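PDB 1TWY: ABC transporter, periplasmic substrate-binding protein from Vibrio cholerae O1 biovar eltor, which probably binds phosphate in the periplasm and delivers it to an ABC-type transporter. Local coordinates for residues A101-A106 against Y271-P276; I107-A112 against S212-Q217; K143-T148 against N197-G202; V147-S152 against S188-L193; I216-A221 against T232-R237. One frame throughout, in Å; residues are numbered along the deposited sequence.

In the fold
All five contacts reach one mixed sheet, with strand 96-109 carrying interactions 1 and 2. Interaction 1 joins the modelled C-terminus to that strand and spans the other four along the sequence; interaction 2 pairs the strand's far end with 214-218, its centre 19 Å away. Interactions 3 and 4 both fall between the two halves of interaction 2 and share V147 and T148, with centres 11 Å apart, while interaction 5 starts on I216 and Q217, where interaction 2 ends. Interactions 2 to 4 build one lobe; strand 96-109 continues from it toward interaction 1, consistent with the crossover between lobes of a type II periplasmic binding protein.

Interaction 1: residues A101-A106 against Y271-P276; sequences AFDGLA and YGYIMP
The carbonyl oxygen of I274 takes the amide of F102 at 2.8 Å (N to O) and also receives the CA-H of A101, whose CA lies 3.4 Å from that O. I274 N returns a bond of 3.0 Å to F102 O, which completes a single antiparallel, hydrogen-bonded bridge. Beside it, D103 and Y273 extend next to each other and point the same way, with carboxylate and ring planes 62° apart. D103 CB lies in the plane of the tyrosine ring at its edge, and OD1 approaches Y273 CE1 to 3.6 Å. That oxygen receives a proton from a water that also donates to G272 O and accepts from G104 N, while OD2 is engaged by R237 in a salt bridge. The tail is delivered here by a Schellman motif: G272, at positive phi, ends helix 262-270, and the chain then leaves the helix to lie against strand 96-109 as an added edge segment. A chi1 of -73°, with CG anti to the carbonyl carbon, sets the direction in which the F102 ring leaves the strand; P276 CA lies at the edge of this ring, near its plane, 3.8 Å from F102 CE2. H231 also meets the F102 ring edge-to-face. A101 CB packs on Y273 CB at 3.9 Å, and helix 225-229 touches both F102 and I274.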
# COMPACT_ATOMS: atom_id res chain seq x y z
N ALA A 101 -0.08 -0.03 10.87
CA ALA A 101 0.67 -1.14 10.28
C ALA A 101 1.44 -0.68 9.10
O ALA A 101 1.26 0.43 8.65
CB ALA A 101 -0.26 -2.25 9.91
N PHE A 102 2.31 -1.53 8.56
CA PHE A 102 2.93 -1.30 7.26
C PHE A 102 2.43 -2.36 6.34
O PHE A 102 2.03 -3.43 6.72
CB PHE A 102 4.43 -1.33 7.33
CG PHE A 102 5.03 -0.09 7.99
CD1 PHE A 102 5.06 1.11 7.31
CD2 PHE A 102 5.59 -0.15 9.23
CE1 PHE A 102 5.59 2.24 7.88
CE2 PHE A 102 6.10 0.99 9.82
CZ PHE A 102 6.10 2.18 9.12
N ASP A 103 2.36 -2.01 5.05
CA ASP A 103 1.93 -2.99 4.05
C ASP A 103 2.98 -3.01 2.97
O ASP A 103 3.50 -2.01 2.59
CB ASP A 103 0.55 -2.56 3.53
CG ASP A 103 0.04 -3.38 2.40
OD1 ASP A 103 0.10 -4.63 2.46
OD2 ASP A 103 -0.36 -2.78 1.36
N GLY A 104 3.47 -4.14 2.58
CA GLY A 104 4.64 -4.16 1.71
C GLY A 104 4.24 -4.60 0.27
O GLY A 104 3.13 -5.15 0.06
N LEU A 105 5.07 -4.23 -0.69
CA LEU A 105 4.96 -4.63 -2.06
C LEU A 105 6.16 -5.46 -2.43
O LEU A 105 7.27 -5.11 -2.02
CB LEU A 105 4.91 -3.39 -2.98
CG LEU A 105 3.72 -2.43 -2.88
CD1 LEU A 105 3.88 -1.32 -3.91
CD2 LEU A 105 2.45 -3.08 -3.22
N ALA A 106 5.96 -6.47 -3.26
CA ALA A 106 7.04 -7.28 -3.84
C ALA A 106 7.13 -7.08 -5.30
O ALA A 106 6.13 -6.90 -5.97
CB ALA A 106 6.74 -8.83 -3.61
N TYR A 271 -3.61 -11.03 9.08
CA TYR A 271 -3.94 -10.70 7.65
C TYR A 271 -2.77 -10.29 6.77
O TYR A 271 -2.92 -9.97 5.55
CB TYR A 271 -5.09 -9.73 7.62
CG TYR A 271 -6.48 -10.31 7.89
CD1 TYR A 271 -6.94 -10.64 9.15
CD2 TYR A 271 -7.34 -10.62 6.82
CE1 TYR A 271 -8.20 -11.19 9.36
CE2 TYR A 271 -8.56 -11.13 7.01
CZ TYR A 271 -9.02 -11.41 8.28
OH TYR A 271 -10.24 -11.98 8.51
N GLY A 272 -1.57 -10.38 7.26
CA GLY A 272 -0.34 -10.14 6.48
C GLY A 272 0.15 -8.73 6.55
O GLY A 272 1.10 -8.44 5.85
N TYR A 273 -0.34 -7.90 7.50
CA TYR A 273 0.23 -6.57 7.60
C TYR A 273 1.31 -6.60 8.67
O TYR A 273 1.40 -7.59 9.42
CB TYR A 273 -0.80 -5.51 7.87
CG TYR A 273 -1.90 -5.52 6.85
CD1 TYR A 273 -1.69 -4.97 5.63
CD2 TYR A 273 -3.07 -6.14 7.10
CE1 TYR A 273 -2.66 -4.99 4.71
CE2 TYR A 273 -4.08 -6.18 6.15
CZ TYR A 273 -3.84 -5.62 4.95
OH TYR A 273 -4.80 -5.64 3.96
N ILE A 274 2.13 -5.60 8.74
CA ILE A 274 3.43 -5.65 9.49
C ILE A 274 3.46 -4.62 10.59
O ILE A 274 3.18 -3.43 10.42
CB ILE A 274 4.60 -5.41 8.57
CG1 ILE A 274 4.72 -6.58 7.56
CG2 ILE A 274 5.90 -5.33 9.32
CD1 ILE A 274 4.69 -6.04 6.15
N MSE A 275 3.80 -5.08 11.79
CA MSE A 275 3.86 -4.15 12.91
C MSE A 275 5.12 -3.26 12.76
O MSE A 275 6.17 -3.78 12.49
CB MSE A 275 3.94 -4.93 14.25
CG MSE A 275 2.65 -5.61 14.65
SE MSE A 275 1.25 -4.32 14.95
CE MSE A 275 0.35 -4.52 13.47
N PRO A 276 5.02 -1.97 13.00
CA PRO A 276 6.19 -1.08 13.03
C PRO A 276 7.31 -1.53 14.01
O PRO A 276 6.70 -1.88 15.03
CB PRO A 276 5.59 0.21 13.55
CG PRO A 276 4.24 0.17 13.15
CD PRO A 276 3.80 -1.29 13.43
O HOH W 1 1.76 -6.32 3.89

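Interaction 2: residues I107-A112 against S212-Q217; sequences IVVNQA and SVKAIQ
V109 and I216 meet at about a right angle, with V109 CG2 3.7 Å from I216 CG2. The valine holds CG2 in the crowded position between backbone N and carbonyl carbon (CG1 at chi1 -60°), which turns this methyl to the isoleucine; it also meets K214 CE. I216 CG1 reaches the other way, to I107 CB at 4.0 Å, where the two isoleucines are set at a slant. On the other side of the sheet V108 CG1 and V213 CG2 touch at 3.8 Å, with A215 next to them. The backbones beneath form antiparallel pairs: V109 with K214 is hydrogen-bonded in both directions, V108 with A215 is a non-hydrogen-bonded pair, and I216 N binds I107 O at 2.9 Å. Strand 96-109 runs antiparallel to both 200-205 and 214-218, consistent with the reversed strand in the sheet of a type II periplasmic binding protein lobe. N110 OD1 accepts from A112 N in an Asx turn. The side chain of Q111, bent at chi2 (53°), then crosses K214 at about a right angle, its NE2 resting 3.4 Å from the aliphatic CD. The lysine chain bends at chi3 and again at chi4, and NZ bonds to the carbonyl oxygens of N113 and V115. Two waters bridge the backbones, one accepting from I107 N and donating to I216 O, the other accepting from Q111 N at 2.7 Å and donating to S212 O.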
# COMPACT_ATOMS: atom_id res chain seq x y z
N ILE A 107 8.33 -7.05 -5.79
CA ILE A 107 8.55 -7.10 -7.24
C ILE A 107 8.75 -8.53 -7.66
O ILE A 107 9.57 -9.27 -7.09
CB ILE A 107 9.83 -6.28 -7.56
CG1 ILE A 107 9.74 -4.88 -6.92
CG2 ILE A 107 10.05 -6.25 -9.03
CD1 ILE A 107 8.54 -4.15 -7.47
N VAL A 108 8.03 -8.94 -8.68
CA VAL A 108 7.99 -10.31 -9.06
C VAL A 108 8.43 -10.51 -10.50
O VAL A 108 8.04 -9.70 -11.35
CB VAL A 108 6.65 -10.95 -8.75
CG1 VAL A 108 6.46 -11.01 -7.22
CG2 VAL A 108 5.48 -10.28 -9.37
N VAL A 109 9.21 -11.55 -10.76
CA VAL A 109 9.60 -11.97 -12.08
C VAL A 109 9.32 -13.44 -12.30
O VAL A 109 9.03 -14.16 -11.33
CB VAL A 109 11.13 -11.70 -12.33
CG1 VAL A 109 11.38 -10.16 -12.19
CG2 VAL A 109 12.09 -12.46 -11.38
N ASN A 110 9.45 -13.86 -13.53
CA ASN A 110 9.23 -15.30 -13.86
C ASN A 110 10.38 -16.12 -13.25
O ASN A 110 11.55 -15.67 -13.16
CB ASN A 110 9.24 -15.47 -15.37
CG ASN A 110 8.91 -16.86 -15.79
OD1 ASN A 110 9.81 -17.74 -15.81
ND2 ASN A 110 7.67 -17.08 -16.18
N GLN A 111 10.01 -17.30 -12.70
CA GLN A 111 11.02 -18.19 -12.12
C GLN A 111 12.32 -18.37 -12.95
O GLN A 111 13.35 -18.59 -12.34
CB GLN A 111 10.48 -19.59 -11.90
CG GLN A 111 11.26 -20.41 -10.89
CD GLN A 111 11.44 -19.69 -9.53
OE1 GLN A 111 10.49 -19.46 -8.82
NE2 GLN A 111 12.67 -19.36 -9.21
N ALA A 112 12.21 -18.36 -14.26
CA ALA A 112 13.34 -18.54 -15.14
C ALA A 112 14.26 -17.35 -15.19
O ALA A 112 15.44 -17.45 -15.57
CB ALA A 112 12.89 -18.93 -16.48
N SER A 212 4.50 -19.44 -7.37
CA SER A 212 4.30 -19.40 -8.85
C SER A 212 5.18 -18.31 -9.52
O SER A 212 5.25 -18.26 -10.71
CB SER A 212 2.86 -19.09 -9.23
OG SER A 212 2.38 -17.85 -8.76
N VAL A 213 5.71 -17.43 -8.71
CA VAL A 213 6.52 -16.27 -9.14
C VAL A 213 7.77 -16.17 -8.26
O VAL A 213 7.82 -16.80 -7.19
CB VAL A 213 5.79 -14.91 -9.05
CG1 VAL A 213 4.59 -14.88 -9.89
CG2 VAL A 213 5.40 -14.60 -7.68
N LYS A 214 8.77 -15.42 -8.73
CA LYS A 214 9.99 -15.19 -7.96
C LYS A 214 9.96 -13.71 -7.47
O LYS A 214 10.02 -12.80 -8.33
CB LYS A 214 11.25 -15.46 -8.85
CG LYS A 214 12.54 -15.43 -8.03
CD LYS A 214 13.66 -16.16 -8.66
CE LYS A 214 14.12 -15.38 -9.80
NZ LYS A 214 15.71 -15.53 -10.02
N ALA A 215 9.88 -13.48 -6.19
CA ALA A 215 9.97 -12.19 -5.62
C ALA A 215 11.43 -11.84 -5.50
O ALA A 215 12.20 -12.66 -5.04
CB ALA A 215 9.38 -12.23 -4.19
N ILE A 216 11.86 -10.70 -5.99
CA ILE A 216 13.28 -10.35 -5.98
C ILE A 216 13.60 -9.29 -4.93
O ILE A 216 12.72 -8.70 -4.27
CB ILE A 216 13.74 -9.90 -7.34
CG1 ILE A 216 12.99 -8.68 -7.77
CG2 ILE A 216 13.58 -11.07 -8.29
CD1 ILE A 216 13.60 -8.07 -9.13
N GLN A 217 14.89 -9.09 -4.66
CA GLN A 217 15.29 -8.01 -3.78
C GLN A 217 15.07 -6.66 -4.41
O GLN A 217 15.08 -6.51 -5.63
CB GLN A 217 16.78 -8.15 -3.45
CG GLN A 217 17.06 -9.37 -2.63
CD GLN A 217 18.62 -9.64 -2.53
OE1 GLN A 217 19.43 -9.16 -3.37
NE2 GLN A 217 19.00 -10.40 -1.56
O HOH W 2 10.29 -7.82 -3.87
O HOH W 3 7.40 -18.07 -12.62
O HOH W 4 9.68 -19.04 -6.49

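Interaction 3: residues K143-T148 against N197-G202; sequences KIAVVT and NTQAVG
A145 and V146 pair with A200 and V201 in parallel register, the two short strands inclined at 28° to one another, and three backbone bonds tie them: A145 N to Q199 O, V201 N to A145 O at 3.0 Å, and V147 N to V201 O at 2.9 Å. The first of these enters from above the Q199 carbonyl plane, and W134 NE1 is a second donor to the same oxygen. Q199 is the third residue of a type I turn from N197 to A200. Its CG, between backbone N and carbonyl carbon (chi1 69°), rests 3.6 Å from A145 CB, while Q199 CB lies 3.2 Å from K143 O. On the V201 face, away from A145, V201 CG1 meets I144 CG2 at 3.9 Å, next to I126 of helix 120-128. V147 is close to the partner backbone, both CB and CG2 being 3.3 Å from V201 O, and its CG2 touches A200 CB on the side of helix 187-196. Strand 145-149 has 200-205 as one parallel neighbour and 182-184 as another, with helix 187-196 leading from 182-184 to 200-205, a beta-alpha-beta crossover, as in the alpha/beta lobes of type II periplasmic binding proteins.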
# COMPACT_ATOMS: atom_id res chain seq x y z
N LYS A 143 13.39 -8.58 -24.46
CA LYS A 143 12.58 -7.41 -24.30
C LYS A 143 11.73 -7.58 -23.04
O LYS A 143 11.05 -8.63 -22.83
CB LYS A 143 11.70 -7.11 -25.49
CG LYS A 143 10.91 -5.81 -25.43
CD LYS A 143 10.20 -5.50 -26.77
CE LYS A 143 9.38 -4.22 -26.63
NZ LYS A 143 10.09 -3.11 -25.87
N ILE A 144 11.77 -6.55 -22.22
CA ILE A 144 10.93 -6.50 -20.98
C ILE A 144 9.44 -6.28 -21.26
O ILE A 144 9.04 -5.40 -22.04
CB ILE A 144 11.50 -5.45 -19.99
CG1 ILE A 144 12.93 -5.76 -19.61
CG2 ILE A 144 10.54 -5.48 -18.76
CD1 ILE A 144 13.52 -4.71 -18.83
N ALA A 145 8.57 -7.10 -20.65
CA ALA A 145 7.10 -6.75 -20.66
C ALA A 145 6.81 -6.18 -19.25
O ALA A 145 7.03 -6.89 -18.24
CB ALA A 145 6.19 -7.95 -20.93
N VAL A 146 6.51 -4.93 -19.18
CA VAL A 146 6.23 -4.23 -17.91
C VAL A 146 4.78 -4.43 -17.66
O VAL A 146 3.98 -4.09 -18.43
CB VAL A 146 6.45 -2.74 -18.11
CG1 VAL A 146 6.20 -1.94 -16.82
CG2 VAL A 146 7.90 -2.51 -18.51
N VAL A 147 4.42 -4.89 -16.46
CA VAL A 147 3.04 -5.14 -16.03
C VAL A 147 2.72 -4.26 -14.81
O VAL A 147 3.51 -4.10 -13.89
CB VAL A 147 2.83 -6.55 -15.71
CG1 VAL A 147 1.25 -6.77 -15.61
CG2 VAL A 147 3.45 -7.47 -16.69
N THR A 148 1.51 -3.66 -14.85
CA THR A 148 1.02 -2.80 -13.89
C THR A 148 -0.44 -3.17 -13.51
O THR A 148 -0.97 -4.14 -14.09
CB THR A 148 1.27 -1.35 -14.24
OG1 THR A 148 0.94 -0.55 -13.08
CG2 THR A 148 0.37 -0.86 -15.40
N ASN A 197 5.03 -15.85 -18.49
CA ASN A 197 5.82 -15.02 -19.40
C ASN A 197 7.15 -14.74 -18.82
O ASN A 197 7.30 -13.88 -17.97
CB ASN A 197 5.01 -13.75 -19.78
CG ASN A 197 3.76 -14.04 -20.46
OD1 ASN A 197 3.78 -14.25 -21.70
ND2 ASN A 197 2.64 -14.11 -19.70
N THR A 198 8.17 -15.41 -19.34
CA THR A 198 9.58 -15.25 -18.95
C THR A 198 10.06 -13.77 -18.94
O THR A 198 10.90 -13.40 -18.17
CB THR A 198 10.53 -16.06 -19.85
OG1 THR A 198 10.30 -15.81 -21.21
CG2 THR A 198 10.26 -17.58 -19.72
N GLN A 199 9.46 -12.96 -19.84
CA GLN A 199 9.84 -11.57 -20.02
C GLN A 199 9.23 -10.59 -19.02
O GLN A 199 9.62 -9.45 -19.02
CB GLN A 199 9.47 -11.09 -21.42
CG GLN A 199 7.96 -10.91 -21.80
CD GLN A 199 7.27 -12.11 -22.42
OE1 GLN A 199 7.61 -13.22 -22.07
NE2 GLN A 199 6.30 -11.90 -23.33
N ALA A 200 8.23 -11.01 -18.22
CA ALA A 200 7.46 -10.04 -17.50
C ALA A 200 8.02 -9.69 -16.12
O ALA A 200 8.73 -10.43 -15.46
CB ALA A 200 5.99 -10.64 -17.28
N VAL A 201 7.74 -8.45 -15.73
CA VAL A 201 7.94 -7.95 -14.39
C VAL A 201 6.74 -7.27 -13.94
O VAL A 201 5.96 -6.60 -14.69
CB VAL A 201 9.12 -6.94 -14.25
CG1 VAL A 201 9.03 -5.78 -15.18
CG2 VAL A 201 9.46 -6.57 -12.79
N GLY A 202 6.48 -7.47 -12.65
CA GLY A 202 5.34 -6.83 -12.06
C GLY A 202 5.51 -6.65 -10.56
O GLY A 202 6.58 -6.83 -10.03

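Interaction 4: residues V147-S152 against S188-L193; sequences VTREAS and SMMKTL
V147 and M190, a selenomethionine, supply the main apolar contact, reaching toward each other tip to tip. V147 CG1 lies 3.4 Å from SE and 3.7 Å from CE of M190, a tight fit. M190 CG is anti to the backbone N (chi1 175°); the bend at chi2 places SE, and that at chi3 CE, against V147 CG1. L193, one turn on along the helix, brings CD2 to 3.8 Å from V147 CG1, at a slant. The M190 methyl continues over the strand, 3.8 Å from T148 O and 4.4 Å from R149 CG. Polar bonds belong to each segment separately. R149 grips the carboxylate of E150 side-on: NE reaches OE1 at 2.8 Å, near the guanidinium plane, and NH2 reaches OE2, tilted 20° out of that plane, at 3.0 Å, both oxygens using their syn lone pairs. In the helix, L193 N bonds to M189 O. The axes of 188-193 and 147-149 run nearly antiparallel, 9.7 Å apart at closest approach, and helix 187-196 also touches V184 and I204 of the flanking strands. No hydrogen bond joins the two segments, so the helix is held to this strand by dispersion and close fit, the ion pair being within 147-152 and not across the contact.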
# COMPACT_ATOMS: atom_id res chain seq x y z
N VAL A 147 4.42 -4.89 -16.46
CA VAL A 147 3.04 -5.14 -16.03
C VAL A 147 2.72 -4.26 -14.81
O VAL A 147 3.51 -4.10 -13.89
CB VAL A 147 2.83 -6.55 -15.71
CG1 VAL A 147 1.25 -6.77 -15.61
CG2 VAL A 147 3.45 -7.47 -16.69
N THR A 148 1.51 -3.66 -14.85
CA THR A 148 1.02 -2.80 -13.89
C THR A 148 -0.44 -3.17 -13.51
O THR A 148 -0.97 -4.14 -14.09
CB THR A 148 1.27 -1.35 -14.24
OG1 THR A 148 0.94 -0.55 -13.08
CG2 THR A 148 0.37 -0.86 -15.40
N ARG A 149 -1.08 -2.43 -12.69
CA ARG A 149 -2.46 -2.64 -12.28
C ARG A 149 -3.33 -1.54 -12.92
O ARG A 149 -2.84 -0.58 -13.56
CB ARG A 149 -2.50 -2.67 -10.75
CG ARG A 149 -1.98 -3.91 -10.11
CD ARG A 149 -2.88 -5.16 -10.35
NE ARG A 149 -4.16 -4.92 -9.80
CZ ARG A 149 -4.44 -4.95 -8.51
NH1 ARG A 149 -3.54 -5.43 -7.63
NH2 ARG A 149 -5.66 -4.63 -8.09
N GLU A 150 -4.64 -1.71 -12.73
CA GLU A 150 -5.60 -0.77 -13.20
C GLU A 150 -5.39 0.62 -12.57
O GLU A 150 -4.91 0.75 -11.44
CB GLU A 150 -6.98 -1.33 -12.97
CG GLU A 150 -7.53 -1.49 -11.58
CD GLU A 150 -7.08 -2.66 -10.76
OE1 GLU A 150 -6.12 -3.42 -11.11
OE2 GLU A 150 -7.48 -2.73 -9.52
N ALA A 151 -6.00 1.62 -13.22
CA ALA A 151 -5.84 2.99 -12.89
C ALA A 151 -6.31 3.33 -11.53
O ALA A 151 -5.68 4.13 -10.83
CB ALA A 151 -6.35 3.88 -13.94
N SER A 152 -7.37 2.65 -11.10
CA SER A 152 -8.02 2.87 -9.79
C SER A 152 -7.34 2.09 -8.66
O SER A 152 -7.69 2.20 -7.50
CB SER A 152 -9.47 2.47 -9.80
OG SER A 152 -9.66 1.09 -10.01
N SER A 188 -3.85 -11.90 -8.27
CA SER A 188 -3.88 -13.21 -8.80
C SER A 188 -3.50 -13.26 -10.30
O SER A 188 -2.76 -14.11 -10.75
CB SER A 188 -5.31 -13.72 -8.59
OG SER A 188 -5.40 -14.27 -7.31
N MSE A 189 -4.05 -12.27 -10.98
CA MSE A 189 -3.92 -12.22 -12.46
C MSE A 189 -2.46 -11.76 -12.71
O MSE A 189 -1.84 -12.20 -13.64
CB MSE A 189 -4.92 -11.30 -13.13
CG MSE A 189 -4.79 -11.28 -14.62
SE MSE A 189 -6.13 -10.14 -15.40
CE MSE A 189 -5.53 -10.23 -17.12
N MSE A 190 -1.91 -10.90 -11.88
CA MSE A 190 -0.52 -10.51 -12.01
C MSE A 190 0.41 -11.71 -11.91
O MSE A 190 1.34 -11.84 -12.68
CB MSE A 190 -0.16 -9.48 -10.96
CG MSE A 190 1.26 -9.08 -10.90
SE MSE A 190 1.72 -7.91 -12.42
CE MSE A 190 1.11 -6.44 -11.97
N LYS A 191 0.25 -12.52 -10.85
CA LYS A 191 1.04 -13.69 -10.73
C LYS A 191 0.88 -14.67 -11.90
O LYS A 191 1.88 -15.12 -12.33
CB LYS A 191 0.76 -14.40 -9.44
CG LYS A 191 1.15 -13.60 -8.20
CD LYS A 191 0.89 -14.39 -6.81
CE LYS A 191 -0.57 -14.43 -6.48
NZ LYS A 191 -0.76 -15.32 -5.21
N THR A 192 -0.34 -14.91 -12.35
CA THR A 192 -0.54 -15.80 -13.49
C THR A 192 0.17 -15.25 -14.72
O THR A 192 0.82 -16.03 -15.45
CB THR A 192 -2.04 -15.99 -13.72
OG1 THR A 192 -2.56 -16.57 -12.50
CG2 THR A 192 -2.27 -16.95 -14.82
N LEU A 193 0.07 -13.96 -14.96
CA LEU A 193 0.78 -13.36 -16.10
C LEU A 193 2.24 -13.51 -16.02
O LEU A 193 2.93 -13.98 -16.98
CB LEU A 193 0.32 -11.91 -16.33
CG LEU A 193 0.66 -11.32 -17.68
CD1 LEU A 193 -0.12 -11.96 -18.84
CD2 LEU A 193 0.43 -9.86 -17.66

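Interaction 5: residues I216-A221 against T232-R237; sequences IQFEKA and TYQLSR
F218 and L235 form the dense part of this contact between a type I' turn, F218 to A221, and a loop leading into strand 236-243, where L235 centres an inverse gamma turn. The leucine crosses the phenylalanine at about a right angle, its CD1 3.9 Å from the ring centroid and nearly on the ring normal, a CH-pi contact. With CG anti to the backbone N (chi1 -172°), the F218 ring is set against L235; E219 CG lies over the other face, toward the rim. Q234 CB sits in the ring plane at its edge, 3.9 Å from F218 CE2. Beside this, Y233 CE1 packs on F218 CB at 3.7 Å, and A221 O lies at the tyrosine's edge, 3.5 Å from CD1. M163 of helix 154-163 also touches F218. Deeper in, a water donates to both I216 O and Y233 OH, and the tyrosine hydroxyl also bonds L105 O. The outer side is wetter. E219 and Q234 lie with carboxylate and amide planes only 10° apart, and a water joins E219 OE2 to Q234 NE2; R120 holds E219 OE2 through its N and Q234 OE1 through NH2. Another water accepts from Q234 N at 2.9 Å and donates to F218 O at 2.7 Å and T232 O at 3.2 Å.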
# COMPACT_ATOMS: atom_id res chain seq x y z
N ILE A 216 11.86 -10.70 -5.99
CA ILE A 216 13.28 -10.35 -5.98
C ILE A 216 13.60 -9.29 -4.93
O ILE A 216 12.72 -8.70 -4.27
CB ILE A 216 13.74 -9.90 -7.34
CG1 ILE A 216 12.99 -8.68 -7.77
CG2 ILE A 216 13.58 -11.07 -8.29
CD1 ILE A 216 13.60 -8.07 -9.13
N GLN A 217 14.89 -9.09 -4.66
CA GLN A 217 15.29 -8.01 -3.78
C GLN A 217 15.07 -6.66 -4.41
O GLN A 217 15.08 -6.51 -5.63
CB GLN A 217 16.78 -8.15 -3.45
CG GLN A 217 17.06 -9.37 -2.63
CD GLN A 217 18.62 -9.64 -2.53
OE1 GLN A 217 19.43 -9.16 -3.37
NE2 GLN A 217 19.00 -10.40 -1.56
N PHE A 218 14.94 -5.67 -3.56
CA PHE A 218 14.97 -4.26 -3.91
C PHE A 218 16.10 -3.60 -3.14
O PHE A 218 16.10 -3.61 -1.88
CB PHE A 218 13.65 -3.57 -3.58
CG PHE A 218 13.57 -2.15 -4.09
CD1 PHE A 218 13.54 -1.90 -5.43
CD2 PHE A 218 13.48 -1.10 -3.21
CE1 PHE A 218 13.40 -0.63 -5.95
CE2 PHE A 218 13.32 0.17 -3.70
CZ PHE A 218 13.33 0.41 -5.05
N GLU A 219 17.05 -3.01 -3.87
CA GLU A 219 18.29 -2.44 -3.29
C GLU A 219 18.93 -3.46 -2.35
O GLU A 219 19.33 -3.14 -1.25
CB GLU A 219 18.05 -1.11 -2.60
CG GLU A 219 17.65 0.02 -3.57
CD GLU A 219 18.78 0.55 -4.45
OE1 GLU A 219 19.93 0.01 -4.49
OE2 GLU A 219 18.52 1.58 -5.14
N LYS A 220 19.01 -4.70 -2.83
CA LYS A 220 19.66 -5.81 -2.15
C LYS A 220 19.00 -6.26 -0.82
O LYS A 220 19.49 -7.22 -0.18
CB LYS A 220 21.19 -5.54 -1.91
CG LYS A 220 22.05 -5.52 -3.15
CD LYS A 220 23.34 -6.40 -3.01
CE LYS A 220 24.42 -5.97 -3.99
NZ LYS A 220 24.43 -4.47 -4.13
N ALA A 221 17.81 -5.75 -0.52
CA ALA A 221 17.09 -6.17 0.68
C ALA A 221 16.02 -7.17 0.27
O ALA A 221 15.28 -6.93 -0.72
CB ALA A 221 16.44 -4.98 1.35
N THR A 232 14.59 -1.72 6.21
CA THR A 232 15.69 -2.04 5.30
C THR A 232 15.14 -2.34 3.92
O THR A 232 15.77 -2.06 2.94
CB THR A 232 16.65 -3.11 5.85
OG1 THR A 232 16.08 -4.41 5.92
CG2 THR A 232 17.04 -2.78 7.30
N TYR A 233 13.93 -2.89 3.86
CA TYR A 233 13.23 -3.03 2.58
C TYR A 233 12.34 -1.81 2.33
O TYR A 233 11.45 -1.53 3.10
CB TYR A 233 12.48 -4.38 2.54
CG TYR A 233 11.76 -4.61 1.22
CD1 TYR A 233 12.43 -5.20 0.19
CD2 TYR A 233 10.44 -4.37 1.10
CE1 TYR A 233 11.78 -5.45 -1.05
CE2 TYR A 233 9.78 -4.60 -0.16
CZ TYR A 233 10.45 -5.18 -1.15
OH TYR A 233 9.90 -5.45 -2.38
N GLN A 234 12.58 -1.10 1.24
CA GLN A 234 12.02 0.21 1.04
C GLN A 234 10.54 0.19 0.54
O GLN A 234 9.90 1.22 0.65
CB GLN A 234 12.86 1.09 0.07
CG GLN A 234 14.27 1.51 0.54
CD GLN A 234 14.97 2.28 -0.63
OE1 GLN A 234 14.30 3.13 -1.34
NE2 GLN A 234 16.20 1.92 -0.90
N LEU A 235 10.03 -0.91 -0.11
CA LEU A 235 8.81 -0.86 -0.81
C LEU A 235 7.65 -1.23 0.11
O LEU A 235 7.13 -2.32 0.18
CB LEU A 235 8.84 -1.77 -2.06
CG LEU A 235 9.79 -1.19 -3.13
CD1 LEU A 235 9.74 -2.15 -4.34
CD2 LEU A 235 9.71 0.34 -3.56
N SER A 236 7.32 -0.27 0.96
CA SER A 236 6.24 -0.46 1.88
C SER A 236 5.55 0.87 2.07
O SER A 236 6.06 1.94 1.79
CB SER A 236 6.72 -0.96 3.19
OG SER A 236 7.25 0.11 3.92
N ARG A 237 4.33 0.81 2.54
CA ARG A 237 3.58 2.02 2.74
C ARG A 237 2.93 1.91 4.12
O ARG A 237 2.67 0.81 4.58
CB ARG A 237 2.47 2.17 1.69
CG ARG A 237 1.46 1.10 1.72
CD ARG A 237 0.64 1.05 0.49
NE ARG A 237 -0.21 -0.11 0.46
CZ ARG A 237 -1.42 -0.16 -0.11
NH1 ARG A 237 -1.85 0.90 -0.71
NH2 ARG A 237 -2.20 -1.26 -0.04
O HOH W 2 10.29 -7.82 -3.87
O HOH W 5 15.05 -1.85 -0.13
O HOH W 6 16.80 3.56 -3.29